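Local coordinates for protein phenylalanine hydroxylase (Colwellia psychrerythraea, PDB 2V27) that probably hydroxylates L-phenylalanine to L-tyrosine at a non-haem iron centre, using molecular oxygen and tetrahydrobiopterin, at residues Q29-R34 / D119-I124; D45-G50 / E123-C128; L256-A259 / V263-A266. All coordinates share one frame; numbering follows the deposited sequence.

Contact 1: Q29-R34 / D119-I124; sequences QELFTR and DIFHEI. With FE (Fe (III) ion), chain E.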
loop_
_atom_site.group_PDB
_atom_site.type_symbol
_atom_site.label_atom_id
_atom_site.label_comp_id
_atom_site.label_asym_id
_atom_site.label_seq_id
_atom_site.Cartn_x
_atom_site.Cartn_y
_atom_site.Cartn_z
ATOM N N GLN B 29 -12.557 -22.823 -10.698
ATOM C CA GLN B 29 -11.583 -23.784 -11.203
ATOM C C GLN B 29 -10.217 -23.106 -11.447
ATOM O O GLN B 29 -9.167 -23.684 -11.145
ATOM C CB GLN B 29 -12.074 -24.386 -12.520
ATOM C CG GLN B 29 -11.168 -25.436 -13.096
ATOM C CD GLN B 29 -11.769 -26.018 -14.374
ATOM O OE1 GLN B 29 -12.441 -25.310 -15.135
ATOM N NE2 GLN B 29 -11.523 -27.293 -14.613
ATOM N N GLU B 30 -10.283 -21.910 -12.019
ATOM C CA GLU B 30 -9.066 -21.153 -12.340
ATOM C C GLU B 30 -8.342 -20.739 -11.070
ATOM O O GLU B 30 -7.113 -20.935 -10.952
ATOM C CB GLU B 30 -9.386 -19.945 -13.221
ATOM C CG GLU B 30 -9.636 -20.366 -14.666
ATOM C CD GLU B 30 -9.859 -19.203 -15.608
ATOM O OE1 GLU B 30 -9.294 -18.094 -15.363
ATOM O OE2 GLU B 30 -10.600 -19.408 -16.603
ATOM N N LEU B 31 -9.103 -20.232 -10.097
ATOM C CA LEU B 31 -8.546 -19.896 -8.761
ATOM C C LEU B 31 -7.915 -21.090 -8.042
ATOM O O LEU B 31 -6.788 -21.003 -7.499
ATOM C CB LEU B 31 -9.608 -19.302 -7.867
ATOM C CG LEU B 31 -10.186 -17.968 -8.293
ATOM C CD1 LEU B 31 -11.377 -17.517 -7.439
ATOM C CD2 LEU B 31 -9.109 -16.868 -8.352
ATOM N N PHE B 32 -8.575 -22.244 -8.101
ATOM C CA PHE B 32 -8.126 -23.459 -7.424
ATOM C C PHE B 32 -6.871 -23.970 -8.107
ATOM O O PHE B 32 -5.840 -24.234 -7.452
ATOM C CB PHE B 32 -9.243 -24.523 -7.513
ATOM C CG PHE B 32 -9.112 -25.627 -6.514
ATOM C CD1 PHE B 32 -9.872 -25.587 -5.353
ATOM C CD2 PHE B 32 -8.243 -26.709 -6.702
ATOM C CE1 PHE B 32 -9.807 -26.573 -4.419
ATOM C CE2 PHE B 32 -8.145 -27.717 -5.735
ATOM C CZ PHE B 32 -8.957 -27.642 -4.581
ATOM N N THR B 33 -6.935 -24.137 -9.426
ATOM C CA THR B 33 -5.780 -24.714 -10.131
ATOM C C THR B 33 -4.513 -23.869 -9.954
ATOM O O THR B 33 -3.432 -24.421 -9.721
ATOM C CB THR B 33 -6.035 -24.921 -11.653
ATOM O OG1 THR B 33 -6.646 -23.751 -12.213
ATOM C CG2 THR B 33 -6.891 -26.116 -11.881
ATOM N N ARG B 34 -4.654 -22.545 -10.081
ATOM C CA ARG B 34 -3.511 -21.636 -9.905
ATOM C C ARG B 34 -2.966 -21.700 -8.470
ATOM O O ARG B 34 -1.762 -21.669 -8.272
ATOM C CB ARG B 34 -3.799 -20.204 -10.342
ATOM C CG ARG B 34 -4.537 -19.371 -9.353
ATOM C CD ARG B 34 -4.891 -18.014 -9.951
ATOM N NE ARG B 34 -5.398 -17.149 -8.904
ATOM C CZ ARG B 34 -5.735 -15.886 -9.050
ATOM N NH1 ARG B 34 -5.653 -15.284 -10.254
ATOM N NH2 ARG B 34 -6.159 -15.226 -7.976
ATOM N N ASP B 119 -14.325 -13.553 -0.431
ATOM C CA ASP B 119 -15.326 -14.294 -1.194
ATOM C C ASP B 119 -15.311 -15.775 -0.826
ATOM O O ASP B 119 -14.548 -16.221 0.047
ATOM C CB ASP B 119 -15.230 -14.030 -2.724
ATOM C CG ASP B 119 -14.082 -14.753 -3.388
ATOM O OD1 ASP B 119 -14.085 -14.756 -4.655
ATOM O OD2 ASP B 119 -13.220 -15.391 -2.697
ATOM N N ILE B 120 -16.141 -16.571 -1.508
ATOM C CA ILE B 120 -16.295 -17.966 -1.140
ATOM C C ILE B 120 -14.994 -18.745 -1.362
ATOM O O ILE B 120 -14.702 -19.693 -0.609
ATOM C CB ILE B 120 -17.508 -18.597 -1.856
ATOM C CG1 ILE B 120 -17.835 -19.943 -1.231
ATOM C CG2 ILE B 120 -17.303 -18.773 -3.356
ATOM C CD1 ILE B 120 -19.294 -20.436 -1.645
ATOM N N PHE B 121 -14.209 -18.345 -2.385
ATOM C CA PHE B 121 -12.911 -18.981 -2.574
ATOM C C PHE B 121 -11.926 -18.678 -1.410
ATOM O O PHE B 121 -11.276 -19.601 -0.882
ATOM C CB PHE B 121 -12.303 -18.616 -3.942
ATOM C CG PHE B 121 -10.991 -19.317 -4.175
ATOM C CD1 PHE B 121 -10.984 -20.653 -4.580
ATOM C CD2 PHE B 121 -9.746 -18.686 -3.899
ATOM C CE1 PHE B 121 -9.749 -21.368 -4.752
ATOM C CE2 PHE B 121 -8.524 -19.380 -4.064
ATOM C CZ PHE B 121 -8.504 -20.705 -4.486
ATOM N N HIS B 122 -11.790 -17.413 -1.056
ATOM C CA HIS B 122 -10.962 -17.070 0.116
ATOM C C HIS B 122 -11.334 -17.925 1.345
ATOM O O HIS B 122 -10.486 -18.514 1.998
ATOM C CB HIS B 122 -11.053 -15.589 0.452
ATOM C CG HIS B 122 -10.427 -15.268 1.776
ATOM N ND1 HIS B 122 -9.073 -15.456 2.002
ATOM C CD2 HIS B 122 -10.962 -14.903 2.963
ATOM C CE1 HIS B 122 -8.796 -15.120 3.255
ATOM N NE2 HIS B 122 -9.927 -14.783 3.863
ATOM N N GLU B 123 -12.627 -18.029 1.653
ATOM C CA GLU B 123 -13.021 -18.699 2.901
ATOM C C GLU B 123 -12.847 -20.199 2.791
ATOM O O GLU B 123 -12.297 -20.789 3.732
ATOM C CB GLU B 123 -14.502 -18.387 3.273
ATOM C CG GLU B 123 -14.879 -16.894 3.287
ATOM C CD GLU B 123 -14.242 -16.094 4.402
ATOM O OE1 GLU B 123 -13.292 -16.587 5.088
ATOM O OE2 GLU B 123 -14.712 -14.937 4.602
ATOM N N ILE B 124 -13.332 -20.812 1.695
ATOM C CA ILE B 124 -13.295 -22.269 1.635
ATOM C C ILE B 124 -11.873 -22.784 1.338
ATOM O O ILE B 124 -11.417 -23.722 1.986
ATOM C CB ILE B 124 -14.372 -22.824 0.637
ATOM C CG1 ILE B 124 -15.779 -22.520 1.185
ATOM C CG2 ILE B 124 -14.206 -24.322 0.413
ATOM C CD1 ILE B 124 -16.903 -23.125 0.344
HETATM FE FE FE E . -9.890 -14.508 5.871
HETATM O O HOH W 1 -11.929 -14.675 6.322
HETATM O O HOH W 2 -10.586 -12.391 5.521
#
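Phe-121 holds CG anti to its backbone nitrogen (chi1 -177°), which sends its ring out from helix 120-131 to the flank of helix 22-38. Leu-31, with CG anti to its carbonyl carbon (chi1 -65°), meets it there with CB and CD1. CB lies over the centre of the Phe-121 ring, 3.6 Å from the centroid and 6° off the normal, a CH-pi contact made face-on. CD1 of Leu-31 covers the inner end of the same ring, 3.7 Å from Phe-121 CG, while the far end of the ring reaches the backbone: Phe-121 CZ is 3.5 Å from Leu-31 O. Phe-32 adds a looser contact, its CB 4.2 Å from Phe-121 CE1. The Phe-121 ring also stacks on Phe-125 and meets Trp-28 edge-to-face, so an aromatic cluster fills this buried interface. At the start of helix 120-131, Asp-119 is the N-cap: its OD2 accepts a nearly straight bond from His-122 N at 3.0 Å, and its OD1 pairs with Arg-107. One residue beyond Phe-121, His-122 binds the iron through NE2 at 2.0 Å, and Ser-186 holds its ND1. The helix thus packs apolar on one flank and carries a ligand of the two-histidine, one-carboxylate iron site typical of the biopterin-dependent aromatic amino acid hydroxylases.

Contact 2: D45-G50 / E123-C128; sequences DEYHEG and EIFGHC. With FE (Fe (III) ion), chain E.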
loop_
_atom_site.group_PDB
_atom_site.type_symbol
_atom_site.label_atom_id
_atom_site.label_comp_id
_atom_site.label_asym_id
_atom_site.label_seq_id
_atom_site.Cartn_x
_atom_site.Cartn_y
_atom_site.Cartn_z
ATOM N N ASP B 45 2.201 -28.224 6.392
ATOM C CA ASP B 45 1.702 -29.580 6.376
ATOM C C ASP B 45 0.278 -29.717 6.932
ATOM O O ASP B 45 -0.530 -30.527 6.438
ATOM C CB ASP B 45 2.638 -30.469 7.191
ATOM C CG ASP B 45 3.988 -30.641 6.561
ATOM O OD1 ASP B 45 4.217 -30.206 5.432
ATOM O OD2 ASP B 45 4.844 -31.239 7.267
ATOM N N GLU B 46 -0.036 -28.931 7.971
ATOM C CA GLU B 46 -1.354 -29.036 8.617
ATOM C C GLU B 46 -2.470 -28.671 7.630
ATOM O O GLU B 46 -3.561 -29.225 7.660
ATOM C CB GLU B 46 -1.424 -28.140 9.865
ATOM C CG GLU B 46 -0.396 -28.504 10.978
ATOM C CD GLU B 46 0.948 -27.755 10.894
ATOM O OE1 GLU B 46 1.395 -27.409 9.776
ATOM O OE2 GLU B 46 1.454 -27.461 12.001
ATOM N N TYR B 47 -2.174 -27.687 6.780
ATOM C CA TYR B 47 -3.089 -27.226 5.757
ATOM C C TYR B 47 -3.267 -28.329 4.684
ATOM O O TYR B 47 -4.409 -28.643 4.318
ATOM C CB TYR B 47 -2.600 -25.892 5.139
ATOM C CG TYR B 47 -3.463 -25.449 3.986
ATOM C CD1 TYR B 47 -4.596 -24.635 4.217
ATOM C CD2 TYR B 47 -3.194 -25.863 2.682
ATOM C CE1 TYR B 47 -5.395 -24.206 3.155
ATOM C CE2 TYR B 47 -4.008 -25.469 1.613
ATOM C CZ TYR B 47 -5.096 -24.655 1.854
ATOM O OH TYR B 47 -5.904 -24.305 0.813
ATOM N N HIS B 48 -2.164 -28.925 4.191
ATOM C CA HIS B 48 -2.268 -29.996 3.226
ATOM C C HIS B 48 -3.060 -31.194 3.784
ATOM O O HIS B 48 -3.906 -31.749 3.066
ATOM C CB HIS B 48 -0.890 -30.427 2.795
ATOM C CG HIS B 48 -0.228 -29.447 1.879
ATOM N ND1 HIS B 48 -0.606 -29.294 0.561
ATOM C CD2 HIS B 48 0.788 -28.571 2.084
ATOM C CE1 HIS B 48 0.159 -28.377 -0.007
ATOM N NE2 HIS B 48 1.031 -27.941 0.886
ATOM N N GLU B 49 -2.850 -31.525 5.056
ATOM C CA GLU B 49 -3.658 -32.563 5.702
ATOM C C GLU B 49 -5.162 -32.203 5.637
ATOM O O GLU B 49 -6.022 -33.048 5.264
ATOM C CB GLU B 49 -3.252 -32.745 7.158
ATOM C CG GLU B 49 -4.173 -33.845 7.817
ATOM C CD GLU B 49 -3.847 -34.113 9.260
ATOM O OE1 GLU B 49 -3.250 -33.212 9.918
ATOM O OE2 GLU B 49 -4.151 -35.247 9.724
ATOM N N GLY B 50 -5.484 -30.931 5.903
ATOM C CA GLY B 50 -6.860 -30.463 5.849
ATOM C C GLY B 50 -7.438 -30.521 4.453
ATOM O O GLY B 50 -8.621 -30.876 4.282
ATOM N N GLU B 123 -12.627 -18.029 1.653
ATOM C CA GLU B 123 -13.021 -18.699 2.901
ATOM C C GLU B 123 -12.847 -20.199 2.791
ATOM O O GLU B 123 -12.297 -20.789 3.732
ATOM C CB GLU B 123 -14.502 -18.387 3.273
ATOM C CG GLU B 123 -14.879 -16.894 3.287
ATOM C CD GLU B 123 -14.242 -16.094 4.402
ATOM O OE1 GLU B 123 -13.292 -16.587 5.088
ATOM O OE2 GLU B 123 -14.712 -14.937 4.602
ATOM N N ILE B 124 -13.332 -20.812 1.695
ATOM C CA ILE B 124 -13.295 -22.269 1.635
ATOM C C ILE B 124 -11.873 -22.784 1.338
ATOM O O ILE B 124 -11.417 -23.722 1.986
ATOM C CB ILE B 124 -14.372 -22.824 0.637
ATOM C CG1 ILE B 124 -15.779 -22.520 1.185
ATOM C CG2 ILE B 124 -14.206 -24.322 0.413
ATOM C CD1 ILE B 124 -16.903 -23.125 0.344
ATOM N N PHE B 125 -11.186 -22.163 0.370
ATOM C CA PHE B 125 -9.840 -22.586 0.083
ATOM C C PHE B 125 -8.836 -22.084 1.144
ATOM O O PHE B 125 -7.932 -22.837 1.609
ATOM C CB PHE B 125 -9.438 -22.138 -1.323
ATOM C CG PHE B 125 -8.157 -22.748 -1.775
ATOM C CD1 PHE B 125 -8.144 -23.881 -2.610
ATOM C CD2 PHE B 125 -6.983 -22.143 -1.417
ATOM C CE1 PHE B 125 -6.907 -24.454 -3.020
ATOM C CE2 PHE B 125 -5.784 -22.659 -1.810
ATOM C CZ PHE B 125 -5.707 -23.792 -2.603
ATOM N N GLY B 126 -8.972 -20.822 1.535
ATOM C CA GLY B 126 -7.997 -20.256 2.471
ATOM C C GLY B 126 -8.093 -20.731 3.926
ATOM O O GLY B 126 -7.048 -20.902 4.586
ATOM N N HIS B 127 -9.337 -20.814 4.465
ATOM C CA HIS B 127 -9.540 -21.114 5.903
ATOM C C HIS B 127 -10.068 -22.517 6.222
ATOM O O HIS B 127 -9.642 -23.181 7.168
ATOM C CB HIS B 127 -10.453 -20.074 6.562
ATOM C CG HIS B 127 -9.867 -18.684 6.607
ATOM N ND1 HIS B 127 -8.617 -18.390 7.134
ATOM C CD2 HIS B 127 -10.363 -17.513 6.146
ATOM C CE1 HIS B 127 -8.389 -17.091 7.013
ATOM N NE2 HIS B 127 -9.418 -16.538 6.407
ATOM N N CYS B 128 -11.001 -23.000 5.406
ATOM C CA CYS B 128 -11.706 -24.218 5.801
ATOM C C CYS B 128 -10.773 -25.458 5.945
ATOM O O CYS B 128 -10.999 -26.290 6.830
ATOM C CB CYS B 128 -12.878 -24.476 4.850
ATOM S SG CYS B 128 -14.253 -23.393 5.234
HETATM FE FE FE E . -9.890 -14.508 5.871
HETATM O O HOH W 1 -11.929 -14.675 6.322
HETATM O O HOH W 2 -10.586 -12.391 5.521
#
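Tyr-47 OH does two things at once: it gives its proton to a main-chain carbonyl inside a helix, Phe-125 O at 2.6 Å, and lies over a face of that same residue's ring. The acceptor belongs to the metal-bearing helix 120-131 of the aromatic amino acid hydroxylase fold, which has a wider pi-type turn at 123-127. In that turn Glu-123 O takes both His-127 N and Cys-128 N. The phenol is carried across from helix 45-54 with CG anti to the backbone nitrogen (chi1 175°). Phe-125 O lies in the plane of the tyrosine ring at its edge, whereas the hydroxyl stands 32° out of the carbonyl plane. Tyr-47 and Phe-125 side chains cross at about a right angle, the hydroxyl sitting toward the rim of the phenylalanine face, with Tyr-47 CZ 4.2 Å from Phe-125 CE2. The buried hydroxyl thereby has a polar partner within a largely apolar setting, to which Ile-39 and Leu-130 contribute. Two residues on from Phe-125, the CB of His-127 points away from 45-50, and its NE2 binds the iron with His-122 and Glu-167. Glu-123 OE1 lies in plane at the edge of the His-127 imidazole and 2.7 Å from the oxygen of water 1, an iron ligand that probably donates to it.

Contact 3: L256-A259 / V263-A266; sequences LHEA and VKKA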
loop_
_atom_site.group_PDB
_atom_site.type_symbol
_atom_site.label_atom_id
_atom_site.label_comp_id
_atom_site.label_asym_id
_atom_site.label_seq_id
_atom_site.Cartn_x
_atom_site.Cartn_y
_atom_site.Cartn_z
ATOM N N LEU B 256 1.230 1.521 21.237
ATOM C CA LEU B 256 1.553 0.812 20.010
ATOM C C LEU B 256 3.010 0.958 19.664
ATOM O O LEU B 256 3.612 1.999 19.913
ATOM C CB LEU B 256 0.715 1.322 18.850
ATOM C CG LEU B 256 -0.799 1.097 18.913
ATOM C CD1 LEU B 256 -1.488 1.746 17.696
ATOM C CD2 LEU B 256 -1.152 -0.381 19.011
ATOM N N HIS B 257 3.572 -0.061 19.025
ATOM C CA HIS B 257 4.866 0.050 18.358
ATOM C C HIS B 257 4.803 1.218 17.383
ATOM O O HIS B 257 3.739 1.526 16.801
ATOM C CB HIS B 257 5.133 -1.179 17.478
ATOM C CG HIS B 257 5.711 -2.367 18.173
ATOM N ND1 HIS B 257 6.960 -2.323 18.762
ATOM C CD2 HIS B 257 5.277 -3.660 18.276
ATOM C CE1 HIS B 257 7.253 -3.528 19.229
ATOM N NE2 HIS B 257 6.246 -4.349 18.966
ATOM N N GLU B 258 5.960 1.861 17.155
ATOM C CA GLU B 258 5.999 2.875 16.076
ATOM C C GLU B 258 5.671 2.143 14.770
ATOM O O GLU B 258 6.148 1.030 14.563
ATOM C CB GLU B 258 7.387 3.480 15.948
ATOM C CG GLU B 258 7.392 4.639 14.965
ATOM C CD GLU B 258 8.775 5.251 14.798
ATOM O OE1 GLU B 258 9.703 4.914 15.561
ATOM O OE2 GLU B 258 8.930 6.075 13.883
ATOM N N ALA B 259 4.841 2.777 13.972
ATOM C CA ALA B 259 4.463 2.221 12.646
ATOM C C ALA B 259 5.671 2.140 11.714
ATOM O O ALA B 259 6.552 3.033 11.725
ATOM C CB ALA B 259 3.434 3.070 12.024
ATOM N N VAL B 263 3.091 1.820 6.753
ATOM C CA VAL B 263 1.864 2.076 7.561
ATOM C C VAL B 263 1.606 3.578 7.781
ATOM O O VAL B 263 0.452 4.034 7.688
ATOM C CB VAL B 263 1.945 1.282 8.880
ATOM C CG1 VAL B 263 0.800 1.697 9.855
ATOM C CG2 VAL B 263 1.858 -0.223 8.555
ATOM N N LYS B 264 2.660 4.334 7.994
ATOM C CA LYS B 264 2.523 5.776 8.116
ATOM C C LYS B 264 1.935 6.377 6.838
ATOM O O LYS B 264 1.093 7.269 6.875
ATOM C CB LYS B 264 3.850 6.452 8.449
ATOM C CG LYS B 264 4.416 5.997 9.753
ATOM C CD LYS B 264 5.663 6.844 10.132
ATOM C CE LYS B 264 6.325 6.239 11.398
ATOM N NZ LYS B 264 7.717 6.768 11.635
ATOM N N LYS B 265 2.370 5.857 5.687
ATOM C CA LYS B 265 1.971 6.359 4.375
ATOM C C LYS B 265 0.581 5.935 3.978
ATOM O O LYS B 265 -0.142 6.677 3.288
ATOM C CB LYS B 265 3.028 5.894 3.351
ATOM C CG LYS B 265 2.752 6.287 1.903
ATOM C CD LYS B 265 4.001 5.892 1.077
ATOM C CE LYS B 265 3.813 6.365 -0.337
ATOM N NZ LYS B 265 5.050 6.000 -1.087
ATOM N N ALA B 266 0.126 4.773 4.468
ATOM C CA ALA B 266 -1.168 4.226 4.042
ATOM C C ALA B 266 -2.331 5.103 4.488
ATOM O O ALA B 266 -2.254 5.795 5.514
ATOM C CB ALA B 266 -1.392 2.806 4.558
#
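The loop that follows helix 241-254 is tied to the short helix 261-265 by a local salt bridge beside a small apolar contact, far from the iron site. Lys-264 NZ donates to Glu-258 OE2 at 2.6 Å, and the oxygen accepts with its anti lone pair, the one away from OE1. Both side chains are extended beyond CG. Glu-258 has CG anti to the backbone nitrogen (chi1 -173°), which carries the carboxylate to the lysine's end. On the way there, the lysine passes over Ala-259: its CG is 3.8 Å from Ala-259 CB, and its CE is 3.2 Å from Ala-259 O. The same methyl, Ala-259 CB, rests against Val-263 CG1 at 3.7 Å. The ammonium of Lys-264 has a second acidic partner, Asp-113 of the second subunit, and Lys-265 pairs with Glu-190 of that subunit. An alanine in place of Lys-264 would remove the ammonium and the chain beyond CB, which would probably leave Glu-258 and Asp-113 of the second subunit without their shared cation and the Ala-259 methyl without its contact to CG. With one ammonium shared by two carboxylates, the bridge probably links this loop-helix junction to the packing of the two subunits in the crystal assembly.

How the contacts relate
Contacts 1 and 2 are neighbours on helix 120-131, their centres 12 Å apart and Glu-123 and Ile-124 common to both. Helices 22-38 and 45-54, consecutive in the chain, pack against this one helix, and Phe-32 of contact 1 meets Phe-125 of contact 2 edge-to-face, CE1 to CD1 3.6 Å. Each contact also supplies one histidine to the iron: NE2 of His-122 and NE2 of His-127 are 3.1 Å apart, and Glu-167 completes the protein ligands. Contact 3 stands apart, its centre 32 Å from that of contact 1 and 31 Å from that of contact 2, and instead faces the second subunit.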